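Local coordinates for protein STM4351 (Salmonella enterica, PDB 2Y7I) that binds arginine with high specificity as a periplasmic solute-binding protein of family 3, probably for delivery to a membrane transport system, at residues A38-M43 with A209-V213. Coordinates in Å, arbitrary orientation, origin at the centre of the assembly. Numbering follows the deposited sequence.
Sequences AVCKEM and ALDKV
In this two-lobed periplasmic binding protein of family 3, the end of helix 31-42 packs against helix 200-214, a helix from much later in the chain that returns to the lobe formed by the N-terminal part. Residues 38-42 and 209-213 are helical, with axes 8.9 Å apart at closest approach and N-to-C directions at 115°; Met43, at phi/psi -91/3, leaves the helix. The register pairs Val39 with Ala209 (CA to CA 5.4 Å) and Ala38 with Val213 (CA to CA 6.6 Å); each pair contains one alanine whose CB points toward the other segment, which fits the short separations. Ala209 CB lies 3.7 Å from Glu42 CB, 3.9 Å from Val39 CG1 and 3.9 Å from Met43 CG. With chi1 t, Val39 sets CG1 against Ala209 and extends CG2 to 3.7 Å from Leu210 CD2; the Leu210 CA-to-CB bond points away, but its m,t rotamer brings CD2 back to the interface. Val213, also t, sends CG2 to 3.8 Å from Ala38 CB and 3.7 Å from Ala38 O. Met43 also touches Leu8 of strand 7-12 and Ile206, tying the helix pair to the neighbouring strand, while Leu210 reaches Tyr89. The backbone O of Asp211 accepts a hydrogen bond from Lys214 NZ of the second subunit, placing helix 200-214 at the subunit boundary. At the exposed margin Glu42 (m,m, kinked at chi2) leans across beside extended Lys212 (m,t,t,t): Glu42 OE1 is 3.6 Å from Lys212 CD but 4.6 Å from Lys212 NZ, beyond salt-bridge range.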
loop_
_atom_site.group_PDB
_atom_site.type_symbol
_atom_site.label_atom_id
_atom_site.label_comp_id
_atom_site.label_asym_id
_atom_site.label_seq_id
_atom_site.Cartn_x
_atom_site.Cartn_y
_atom_site.Cartn_z
ATOM N N ALA A 38 -3.558 -11.777 -4.358
ATOM C CA ALA A 38 -2.216 -11.202 -4.453
ATOM C C ALA A 38 -1.310 -11.751 -3.344
ATOM O O ALA A 38 -0.147 -12.086 -3.587
ATOM C CB ALA A 38 -2.283 -9.660 -4.410
ATOM N N VAL A 39 -1.856 -11.849 -2.132
ATOM C CA VAL A 39 -1.151 -12.471 -1.002
ATOM C C VAL A 39 -0.784 -13.934 -1.310
ATOM O O VAL A 39 0.375 -14.337 -1.133
ATOM C CB VAL A 39 -1.976 -12.362 0.299
ATOM C CG1 VAL A 39 -1.375 -13.224 1.436
ATOM C CG2 VAL A 39 -2.081 -10.903 0.719
ATOM N N CYS A 40 -1.757 -14.712 -1.786
ATOM C CA CYS A 40 -1.502 -16.099 -2.209
ATOM C C CYS A 40 -0.418 -16.225 -3.289
ATOM O O CYS A 40 0.446 -17.121 -3.209
ATOM C CB CYS A 40 -2.795 -16.780 -2.659
ATOM S SG CYS A 40 -3.845 -17.135 -1.256
ATOM N N LYS A 41 -0.450 -15.335 -4.282
ATOM C CA LYS A 41 0.580 -15.343 -5.326
ATOM C C LYS A 41 1.980 -15.134 -4.735
ATOM O O LYS A 41 2.911 -15.859 -5.081
ATOM C CB LYS A 41 0.280 -14.325 -6.433
ATOM C CG LYS A 41 1.229 -14.446 -7.627
ATOM C CD LYS A 41 0.744 -13.640 -8.822
ATOM C CE LYS A 41 1.622 -13.914 -10.041
ATOM N NZ LYS A 41 1.177 -13.150 -11.240
ATOM N N GLU A 42 2.117 -14.167 -3.824
ATOM C CA GLU A 42 3.403 -13.925 -3.140
ATOM C C GLU A 42 3.838 -15.113 -2.291
ATOM O O GLU A 42 5.029 -15.329 -2.076
ATOM C CB GLU A 42 3.352 -12.664 -2.267
ATOM C CG GLU A 42 3.342 -11.343 -3.024
ATOM C CD GLU A 42 4.618 -11.076 -3.826
ATOM O OE1 GLU A 42 5.647 -11.749 -3.601
ATOM O OE2 GLU A 42 4.576 -10.180 -4.696
ATOM N N MET A 43 2.866 -15.891 -1.824
ATOM C CA MET A 43 3.143 -17.069 -1.002
ATOM C C MET A 43 3.311 -18.341 -1.842
ATOM O O MET A 43 3.496 -19.432 -1.290
ATOM C CB MET A 43 2.032 -17.261 0.027
ATOM C CG MET A 43 1.993 -16.168 1.107
ATOM S SD MET A 43 0.642 -16.367 2.277
ATOM C CE MET A 43 0.944 -18.012 2.916
ATOM N N ALA A 209 4.031 -11.270 2.881
ATOM C CA ALA A 209 3.376 -11.111 1.582
ATOM C C ALA A 209 2.648 -9.765 1.469
ATOM O O ALA A 209 2.757 -9.078 0.445
ATOM C CB ALA A 209 2.415 -12.270 1.324
ATOM N N LEU A 210 1.926 -9.384 2.523
ATOM C CA LEU A 210 1.249 -8.074 2.571
ATOM C C LEU A 210 2.225 -6.890 2.453
ATOM O O LEU A 210 1.920 -5.895 1.783
ATOM C CB LEU A 210 0.389 -7.933 3.839
ATOM C CG LEU A 210 -1.008 -8.559 3.832
ATOM C CD1 LEU A 210 -1.625 -8.510 5.206
ATOM C CD2 LEU A 210 -1.924 -7.865 2.809
ATOM N N ASP A 211 3.395 -7.003 3.087
ATOM C CA ASP A 211 4.446 -5.982 2.962
ATOM C C ASP A 211 4.762 -5.719 1.495
ATOM O O ASP A 211 4.886 -4.568 1.069
ATOM C CB ASP A 211 5.740 -6.419 3.660
ATOM C CG ASP A 211 5.656 -6.325 5.159
ATOM O OD1 ASP A 211 4.638 -5.828 5.668
ATOM O OD2 ASP A 211 6.616 -6.738 5.830
ATOM N N LYS A 212 4.904 -6.801 0.736
ATOM C CA LYS A 212 5.146 -6.709 -0.691
ATOM C C LYS A 212 3.932 -6.217 -1.475
ATOM O O LYS A 212 4.068 -5.313 -2.296
ATOM C CB LYS A 212 5.662 -8.044 -1.244
ATOM C CG LYS A 212 7.069 -8.372 -0.776
ATOM C CD LYS A 212 7.486 -9.771 -1.214
ATOM C CE LYS A 212 8.903 -10.068 -0.775
ATOM N NZ LYS A 212 9.162 -11.539 -0.709
ATOM N N VAL A 213 2.756 -6.804 -1.231
ATOM C CA VAL A 213 1.536 -6.405 -1.955
ATOM C C VAL A 213 1.228 -4.924 -1.740
ATOM O O VAL A 213 0.929 -4.207 -2.695
ATOM C CB VAL A 213 0.303 -7.283 -1.586
ATOM C CG1 VAL A 213 -0.984 -6.710 -2.165
ATOM C CG2 VAL A 213 0.512 -8.728 -2.073
#